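Local structure of mandelate racemase / muconate lactonizing enzyme, C-terminal domain protein (Labrenzia alexandrii, 4E5T) at residues E8-G13 with F26-T31; P87-M92 with L290-G295; G320-L325 with E352-P357. The protein is a putative enolase-superfamily enzyme that binds magnesium and probably abstracts a proton from the carbon next to a substrate carboxylate, as its mandelate racemase relatives do. All blocks are in the same frame, centred on the assembly; numbering follows the deposited sequence.

How the contacts relate
Two domains meet in this chain, and contact 2 joins them directly. Contact 1 comes first along the chain and lies in the three-stranded antiparallel sheet of the N-terminal domain. Contact 2 follows, with the start of helix 89-110 of the same domain set against a loop of the barrel, its centre about 17 Å from that of contact 1. Contact 3 is last and sets helix 321-332 of the barrel against the loop after helix 349-352, its centre about 13 Å and 20 Å from the centres of contacts 1 and 2. Through F26 on P321, L322 and L353, and V323 on L290 and G291, contact 3 touches both others, which do not meet each other (nearest atoms about 9 Å apart).

Contact 1 (E8-G13 with F26-T31); sequences ETFVVG and FVKLVT
Strands 4-13 and 23-31 form the opening beta hairpin of the N-terminal capping domain, in which the outer strand 4-13 runs antiparallel to the central strand 23-31 of a three-stranded sheet. E8 with K28 and F10 with F26 are hydrogen-bonded pairs, each closed by two backbone bonds; T9 with V27, between them, is a non-hydrogen-bonded pair. The first bond, from E8 N to K28 O, lies in the carbonyl plane on a lone pair, whereas F10 N reaches F26 O from above the carbonyl plane, 32° out of it.

E8, F10, F26 and K28 share one face of the sheet. The side chains of F10 and F26 cross at about a right angle and meet through their CB atoms, 3.9 Å apart. With CG beside the backbone N (chi1 -52°), the F10 ring is directed along the neighbouring strand toward K28, and its edge meets the lysine in plane: F10 CE1 comes to 3.5 Å from K28 CB. The F26 ring heads the other way, where V12 CG2 approaches F26 CD2 at 3.8 Å. An alanine in place of F10 would probably keep the backbone pairing but lose the ring edge that covers the root of K28, loosening that face of the hairpin.

Beyond the rings, E8 is extended and K28 is bent, so their charged ends converge in a long salt bridge, E8 OE1 to K28 NZ at 3.7 Å; the stronger partner of E8 is R383. On the other face, T9 also packs on A52 of helix 48-63, and with its methyl held beside the backbone N it crosses V27 obliquely, T9 CG2 to V27 CG1 at 4.1 Å.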
loop_
_atom_site.group_PDB
_atom_site.type_symbol
_atom_site.label_atom_id
_atom_site.label_comp_id
_atom_site.label_asym_id
_atom_site.label_seq_id
_atom_site.Cartn_x
_atom_site.Cartn_y
_atom_site.Cartn_z
ATOM N N GLU A 8 43.275 7.984 26.647
ATOM C CA GLU A 8 43.105 9.146 27.497
ATOM C C GLU A 8 41.845 9.856 26.992
ATOM O O GLU A 8 41.555 9.830 25.797
ATOM C CB GLU A 8 44.337 10.071 27.488
ATOM C CG GLU A 8 44.183 11.272 28.431
ATOM C CD GLU A 8 45.424 12.158 28.563
ATOM O OE1 GLU A 8 46.227 12.236 27.597
ATOM O OE2 GLU A 8 45.587 12.783 29.646
ATOM N N THR A 9 41.073 10.439 27.907
ATOM C CA THR A 9 39.925 11.253 27.523
ATOM C C THR A 9 40.180 12.685 27.934
ATOM O O THR A 9 40.941 12.960 28.861
ATOM C CB THR A 9 38.580 10.773 28.150
ATOM O OG1 THR A 9 38.712 10.641 29.574
ATOM C CG2 THR A 9 38.136 9.451 27.551
ATOM N N PHE A 10 39.537 13.593 27.216
ATOM C CA PHE A 10 39.661 15.016 27.465
ATOM C C PHE A 10 38.265 15.611 27.420
ATOM O O PHE A 10 37.516 15.407 26.465
ATOM C CB PHE A 10 40.510 15.680 26.383
ATOM C CG PHE A 10 41.845 15.020 26.151
ATOM C CD1 PHE A 10 41.933 13.797 25.488
ATOM C CD2 PHE A 10 43.012 15.640 26.564
ATOM C CE1 PHE A 10 43.146 13.196 25.272
ATOM C CE2 PHE A 10 44.236 15.044 26.339
ATOM C CZ PHE A 10 44.305 13.825 25.697
ATOM N N VAL A 11 37.906 16.325 28.471
ATOM C CA VAL A 11 36.704 17.106 28.472
ATOM C C VAL A 11 37.173 18.541 28.426
ATOM O O VAL A 11 37.850 19.000 29.337
ATOM C CB VAL A 11 35.896 16.829 29.730
ATOM C CG1 VAL A 11 34.571 17.610 29.709
ATOM C CG2 VAL A 11 35.667 15.309 29.878
ATOM N N VAL A 12 36.852 19.233 27.340
ATOM C CA VAL A 12 37.380 20.569 27.090
ATOM C C VAL A 12 36.266 21.601 27.006
ATOM O O VAL A 12 35.432 21.534 26.108
ATOM C CB VAL A 12 38.154 20.622 25.743
ATOM C CG1 VAL A 12 38.602 22.038 25.455
ATOM C CG2 VAL A 12 39.343 19.664 25.747
ATOM N N GLY A 13 36.254 22.556 27.931
ATOM C CA GLY A 13 35.297 23.654 27.877
ATOM C C GLY A 13 35.581 24.583 26.709
ATOM O O GLY A 13 36.732 24.838 26.377
ATOM N N PHE A 26 37.001 14.689 23.861
ATOM C CA PHE A 26 38.005 14.107 22.984
ATOM C C PHE A 26 38.486 12.780 23.532
ATOM O O PHE A 26 38.479 12.551 24.743
ATOM C CB PHE A 26 39.185 15.069 22.819
ATOM C CG PHE A 26 38.820 16.376 22.163
ATOM C CD1 PHE A 26 37.905 16.418 21.131
ATOM C CD2 PHE A 26 39.393 17.559 22.581
ATOM C CE1 PHE A 26 37.572 17.619 20.524
ATOM C CE2 PHE A 26 39.061 18.764 21.979
ATOM C CZ PHE A 26 38.154 18.789 20.946
ATOM N N VAL A 27 38.892 11.898 22.634
ATOM C CA VAL A 27 39.557 10.671 23.050
ATOM C C VAL A 27 40.937 10.549 22.389
ATOM O O VAL A 27 41.146 11.010 21.259
ATOM C CB VAL A 27 38.696 9.397 22.763
ATOM C CG1 VAL A 27 37.411 9.431 23.542
ATOM C CG2 VAL A 27 38.402 9.247 21.289
ATOM N N LYS A 28 41.872 9.928 23.105
ATOM C CA LYS A 28 43.209 9.624 22.579
ATOM C C LYS A 28 43.493 8.107 22.670
ATOM O O LYS A 28 43.624 7.570 23.763
ATOM C CB LYS A 28 44.257 10.424 23.371
ATOM C CG LYS A 28 45.656 10.443 22.781
ATOM C CD LYS A 28 46.640 9.830 23.745
ATOM C CE LYS A 28 47.991 10.515 23.695
ATOM N NZ LYS A 28 48.515 10.783 25.071
ATOM N N LEU A 29 43.574 7.414 21.537
ATOM C CA LEU A 29 43.886 5.975 21.549
ATOM C C LEU A 29 45.349 5.704 21.234
ATOM O O LEU A 29 45.894 6.236 20.270
ATOM C CB LEU A 29 43.033 5.211 20.541
ATOM C CG LEU A 29 41.519 5.166 20.705
ATOM C CD1 LEU A 29 40.999 3.950 19.983
ATOM C CD2 LEU A 29 41.160 5.103 22.159
ATOM N N VAL A 30 45.992 4.870 22.038
ATOM C CA VAL A 30 47.396 4.565 21.796
ATOM C C VAL A 30 47.648 3.080 21.632
ATOM O O VAL A 30 47.325 2.291 22.519
ATOM C CB VAL A 30 48.287 5.029 22.946
ATOM C CG1 VAL A 30 49.741 4.943 22.524
ATOM C CG2 VAL A 30 47.933 6.441 23.361
ATOM N N THR A 31 48.237 2.709 20.499
ATOM C CA THR A 31 48.724 1.349 20.294
ATOM C C THR A 31 49.985 1.060 21.125
ATOM O O THR A 31 50.678 1.964 21.609
ATOM C CB THR A 31 49.100 1.115 18.842
ATOM O OG1 THR A 31 50.081 2.086 18.464
ATOM C CG2 THR A 31 47.894 1.252 17.931
#

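Contact 2 (P87-M92 with L290-G295); sequences PDVTVM and LGRVGG
R292 reaches helix 89-110 with an arm that is straight at first and then bent. CG is anti to the backbone N (chi1 161°), the chain stays extended through chi2, and a turn at chi3 (-80°) brings the end nearer the helix. There R292 lies alongside V89, pointing the same way, with R292 NE 3.9 Å from V89 CG1. A water joins the two: it accepts from R292 NE at 2.7 Å and donates to V89 O at 2.9 Å. The guanidinium is further fixed by R292 NH1, which bonds to the backbone O of E266, a magnesium ligand, so the arginine probably helps to position it from the second shell.

The contact belongs to the interface between the capping domain and the barrel domain of the enolase superfamily, where the loop after strand 285-286 meets the first turn of a capping-domain helix. D88 is the N-cap of that helix, and V91 N donates to the anti lone pair of D88 OD2 at 3.0 Å. T90 of a second subunit also bonds to this carboxylate.

M92 starts toward the loop, then folds back through bends at chi2 and chi3, leaving CB and CG to face the loop: both lie 3.6 Å from R292 O, and M92 CG is 3.9 Å from G294 CA. G294 has a positive phi (128°) at which a side chain would jam against V293 O.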
loop_
_atom_site.group_PDB
_atom_site.type_symbol
_atom_site.label_atom_id
_atom_site.label_comp_id
_atom_site.label_asym_id
_atom_site.label_seq_id
_atom_site.Cartn_x
_atom_site.Cartn_y
_atom_site.Cartn_z
ATOM N N PRO A 87 19.774 0.860 18.244
ATOM C CA PRO A 87 20.320 2.219 18.201
ATOM C C PRO A 87 20.098 3.046 19.468
ATOM O O PRO A 87 18.978 3.428 19.783
ATOM C CB PRO A 87 19.595 2.827 17.002
ATOM C CG PRO A 87 19.422 1.671 16.079
ATOM C CD PRO A 87 19.174 0.476 16.952
ATOM N N ASP A 88 21.181 3.315 20.180
ATOM C CA ASP A 88 21.145 4.011 21.451
ATOM C C ASP A 88 22.222 5.076 21.308
ATOM O O ASP A 88 23.384 4.732 21.074
ATOM C CB ASP A 88 21.493 2.998 22.549
ATOM C CG ASP A 88 21.595 3.612 23.943
ATOM O OD1 ASP A 88 20.570 3.646 24.646
ATOM O OD2 ASP A 88 22.705 4.013 24.366
ATOM N N VAL A 89 21.854 6.356 21.405
ATOM C CA VAL A 89 22.832 7.433 21.154
ATOM C C VAL A 89 23.902 7.561 22.221
ATOM O O VAL A 89 25.009 7.988 21.914
ATOM C CB VAL A 89 22.214 8.851 20.921
ATOM C CG1 VAL A 89 21.397 8.886 19.635
ATOM C CG2 VAL A 89 21.417 9.305 22.129
ATOM N N THR A 90 23.569 7.207 23.463
ATOM C CA THR A 90 24.526 7.250 24.550
ATOM C C THR A 90 25.709 6.342 24.269
ATOM O O THR A 90 26.856 6.760 24.389
ATOM C CB THR A 90 23.899 6.829 25.850
ATOM O OG1 THR A 90 22.825 7.718 26.143
ATOM C CG2 THR A 90 24.905 6.912 26.975
ATOM N N VAL A 91 25.434 5.102 23.883
ATOM C CA VAL A 91 26.496 4.190 23.493
ATOM C C VAL A 91 27.098 4.609 22.182
ATOM O O VAL A 91 28.313 4.761 22.077
ATOM C CB VAL A 91 26.004 2.767 23.309
ATOM C CG1 VAL A 91 27.107 1.902 22.696
ATOM C CG2 VAL A 91 25.560 2.207 24.627
ATOM N N MET A 92 26.257 4.789 21.174
ATOM C CA MET A 92 26.772 5.043 19.831
ATOM C C MET A 92 27.690 6.283 19.723
ATOM O O MET A 92 28.553 6.335 18.849
ATOM C CB MET A 92 25.628 5.093 18.818
ATOM C CG MET A 92 25.937 4.461 17.470
ATOM S SD MET A 92 26.193 2.680 17.542
ATOM C CE MET A 92 24.829 2.220 18.619
ATOM N N LEU A 290 29.280 12.720 12.840
ATOM C CA LEU A 290 30.173 11.577 13.006
ATOM C C LEU A 290 30.568 11.276 14.456
ATOM O O LEU A 290 31.166 10.240 14.725
ATOM C CB LEU A 290 31.400 11.686 12.103
ATOM C CG LEU A 290 31.077 11.056 10.755
ATOM C CD1 LEU A 290 30.623 12.103 9.784
ATOM C CD2 LEU A 290 32.249 10.270 10.229
ATOM N N GLY A 291 30.214 12.166 15.380
ATOM C CA GLY A 291 30.485 11.948 16.790
ATOM C C GLY A 291 29.420 11.083 17.427
ATOM O O GLY A 291 29.515 10.701 18.602
ATOM N N ARG A 292 28.421 10.737 16.619
ATOM C CA ARG A 292 27.206 10.119 17.112
ATOM C C ARG A 292 26.732 8.967 16.256
ATOM O O ARG A 292 26.354 7.924 16.774
ATOM C CB ARG A 292 26.115 11.174 17.180
ATOM C CG ARG A 292 24.720 10.625 17.229
ATOM C CD ARG A 292 23.760 11.701 17.643
ATOM N NE ARG A 292 23.783 11.889 19.084
ATOM C CZ ARG A 292 23.252 12.940 19.688
ATOM N NH1 ARG A 292 22.679 13.874 18.939
ATOM N NH2 ARG A 292 23.284 13.051 21.017
ATOM N N VAL A 293 26.752 9.157 14.944
ATOM C CA VAL A 293 26.134 8.208 14.011
ATOM C C VAL A 293 26.725 6.788 14.009
ATOM O O VAL A 293 26.085 5.862 13.494
ATOM C CB VAL A 293 26.175 8.747 12.569
ATOM C CG1 VAL A 293 27.598 8.616 11.982
ATOM C CG2 VAL A 293 25.134 8.044 11.705
ATOM N N GLY A 294 27.939 6.627 14.553
ATOM C CA GLY A 294 28.579 5.323 14.674
ATOM C C GLY A 294 29.988 5.235 14.114
ATOM O O GLY A 294 30.611 4.163 14.068
ATOM N N GLY A 295 30.504 6.374 13.684
ATOM C CA GLY A 295 31.842 6.401 13.145
ATOM C C GLY A 295 31.910 6.525 11.632
ATOM O O GLY A 295 30.907 6.649 10.941
HETATM O O HOH W 1 25.610 10.233 20.247
#

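Contact 3 (G320-L325 with E352-P357); sequences GPLVAL and ELLTTP
Helix 321-332, one of the helices of the (beta/alpha) TIM-type barrel of the enolase superfamily, begins its first turn against the loop that follows helix 349-352, and an apolar cluster fills the join. P321, L322 and L325 come from the helix, L353 and L354 from the loop, and all five are buried. G320 is the N-cap, and P321, the first helical residue, points toward the loop.

The proline meets both leucines. Its outer edge abuts L353, whose side chain it crosses at about a right angle, with P321 CG 4.0 Å from L353 CB and P321 CD at the same distance from L353 CD1. Farther round the ring, P321 CB faces the branch of L354, 4.1 Å from L354 CD1.

L354 reaches in between the helical side chains. Its CG sits beside the backbone N (chi1 -59°), and chi2 is anti, so its two methyls part: CD1 goes to P321 and, more loosely, to L325, whereas CD2 is directed to L322. L353 has the same pattern of torsions, but it lies nearer the N-terminal end of the helix. The capping domain covers this end of the cluster, since F26 of strand 23-31 packs on P321, L322 and L353. L322 brings its end nearer the loop and crosses L354 obliquely, with L322 CD1 4.0 Å from L354 CD2.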
loop_
_atom_site.group_PDB
_atom_site.type_symbol
_atom_site.label_atom_id
_atom_site.label_comp_id
_atom_site.label_asym_id
_atom_site.label_seq_id
_atom_site.Cartn_x
_atom_site.Cartn_y
_atom_site.Cartn_z
ATOM N N GLY A 320 33.155 19.911 18.469
ATOM C CA GLY A 320 34.547 20.287 18.312
ATOM C C GLY A 320 35.169 20.104 16.937
ATOM O O GLY A 320 34.511 19.716 15.978
ATOM N N PRO A 321 36.470 20.384 16.837
ATOM C CA PRO A 321 37.196 20.182 15.584
ATOM C C PRO A 321 37.406 18.727 15.177
ATOM O O PRO A 321 37.463 18.489 13.980
ATOM C CB PRO A 321 38.537 20.884 15.828
ATOM C CG PRO A 321 38.654 20.973 17.297
ATOM C CD PRO A 321 37.270 21.114 17.831
ATOM N N LEU A 322 37.528 17.777 16.095
ATOM C CA LEU A 322 37.701 16.382 15.641
ATOM C C LEU A 322 36.479 15.779 14.905
ATOM O O LEU A 322 36.638 15.052 13.919
ATOM C CB LEU A 322 38.164 15.463 16.768
ATOM C CG LEU A 322 39.658 15.211 16.890
ATOM C CD1 LEU A 322 40.447 16.495 17.016
ATOM C CD2 LEU A 322 39.858 14.399 18.126
ATOM N N VAL A 323 35.269 16.081 15.365
ATOM C CA VAL A 323 34.102 15.726 14.572
ATOM C C VAL A 323 34.184 16.404 13.205
ATOM O O VAL A 323 33.869 15.794 12.192
ATOM C CB VAL A 323 32.761 15.997 15.311
ATOM C CG1 VAL A 323 31.575 15.886 14.380
ATOM C CG2 VAL A 323 32.589 15.009 16.441
ATOM N N ALA A 324 34.657 17.644 13.167
ATOM C CA ALA A 324 34.852 18.317 11.883
ATOM C C ALA A 324 35.792 17.528 10.972
ATOM O O ALA A 324 35.550 17.418 9.773
ATOM C CB ALA A 324 35.368 19.720 12.088
ATOM N N LEU A 325 36.847 16.967 11.561
ATOM C CA LEU A 325 37.845 16.180 10.833
ATOM C C LEU A 325 37.248 14.939 10.206
ATOM O O LEU A 325 37.503 14.644 9.038
ATOM C CB LEU A 325 38.988 15.761 11.754
ATOM C CG LEU A 325 39.993 16.843 12.181
ATOM C CD1 LEU A 325 41.250 16.227 12.792
ATOM C CD2 LEU A 325 40.351 17.735 11.016
ATOM N N GLU A 352 43.258 26.490 17.604
ATOM C CA GLU A 352 44.196 26.331 18.710
ATOM C C GLU A 352 44.235 24.861 19.154
ATOM O O GLU A 352 45.304 24.329 19.454
ATOM C CB GLU A 352 43.842 27.294 19.858
ATOM C CG GLU A 352 44.829 27.343 21.023
ATOM C CD GLU A 352 44.347 28.281 22.132
ATOM O OE1 GLU A 352 43.393 29.051 21.860
ATOM O OE2 GLU A 352 44.905 28.246 23.265
ATOM N N LEU A 353 43.069 24.209 19.158
ATOM C CA LEU A 353 42.956 22.777 19.492
ATOM C C LEU A 353 43.660 21.833 18.499
ATOM O O LEU A 353 43.993 20.702 18.829
ATOM C CB LEU A 353 41.484 22.355 19.692
ATOM C CG LEU A 353 40.848 22.701 21.045
ATOM C CD1 LEU A 353 39.349 22.456 21.018
ATOM C CD2 LEU A 353 41.488 21.946 22.206
ATOM N N LEU A 354 43.888 22.307 17.286
ATOM C CA LEU A 354 44.654 21.547 16.314
ATOM C C LEU A 354 46.164 21.936 16.232
ATOM O O LEU A 354 46.590 23.025 16.619
ATOM C CB LEU A 354 43.965 21.605 14.947
ATOM C CG LEU A 354 42.550 21.034 15.011
ATOM C CD1 LEU A 354 41.939 20.939 13.630
ATOM C CD2 LEU A 354 42.571 19.671 15.697
ATOM N N THR A 355 46.957 20.997 15.747
ATOM C CA THR A 355 48.388 21.139 15.616
ATOM C C THR A 355 48.646 21.971 14.371
ATOM O O THR A 355 49.651 22.687 14.264
ATOM C CB THR A 355 48.999 19.732 15.481
ATOM O OG1 THR A 355 49.651 19.381 16.702
ATOM C CG2 THR A 355 49.973 19.632 14.329
ATOM N N THR A 356 47.706 21.866 13.438
ATOM C CA THR A 356 47.703 22.610 12.198
ATOM C C THR A 356 46.223 22.761 11.898
ATOM O O THR A 356 45.470 21.795 12.026
ATOM C CB THR A 356 48.339 21.800 11.068
ATOM O OG1 THR A 356 47.698 20.520 10.977
ATOM C CG2 THR A 356 49.813 21.588 11.313
ATOM N N PRO A 357 45.792 23.963 11.497
ATOM C CA PRO A 357 44.357 24.283 11.486
ATOM C C PRO A 357 43.601 23.732 10.277
ATOM O O PRO A 357 44.216 23.400 9.268
ATOM C CB PRO A 357 44.356 25.812 11.446
ATOM C CG PRO A 357 45.590 26.141 10.661
ATOM C CD PRO A 357 46.617 25.108 11.069
#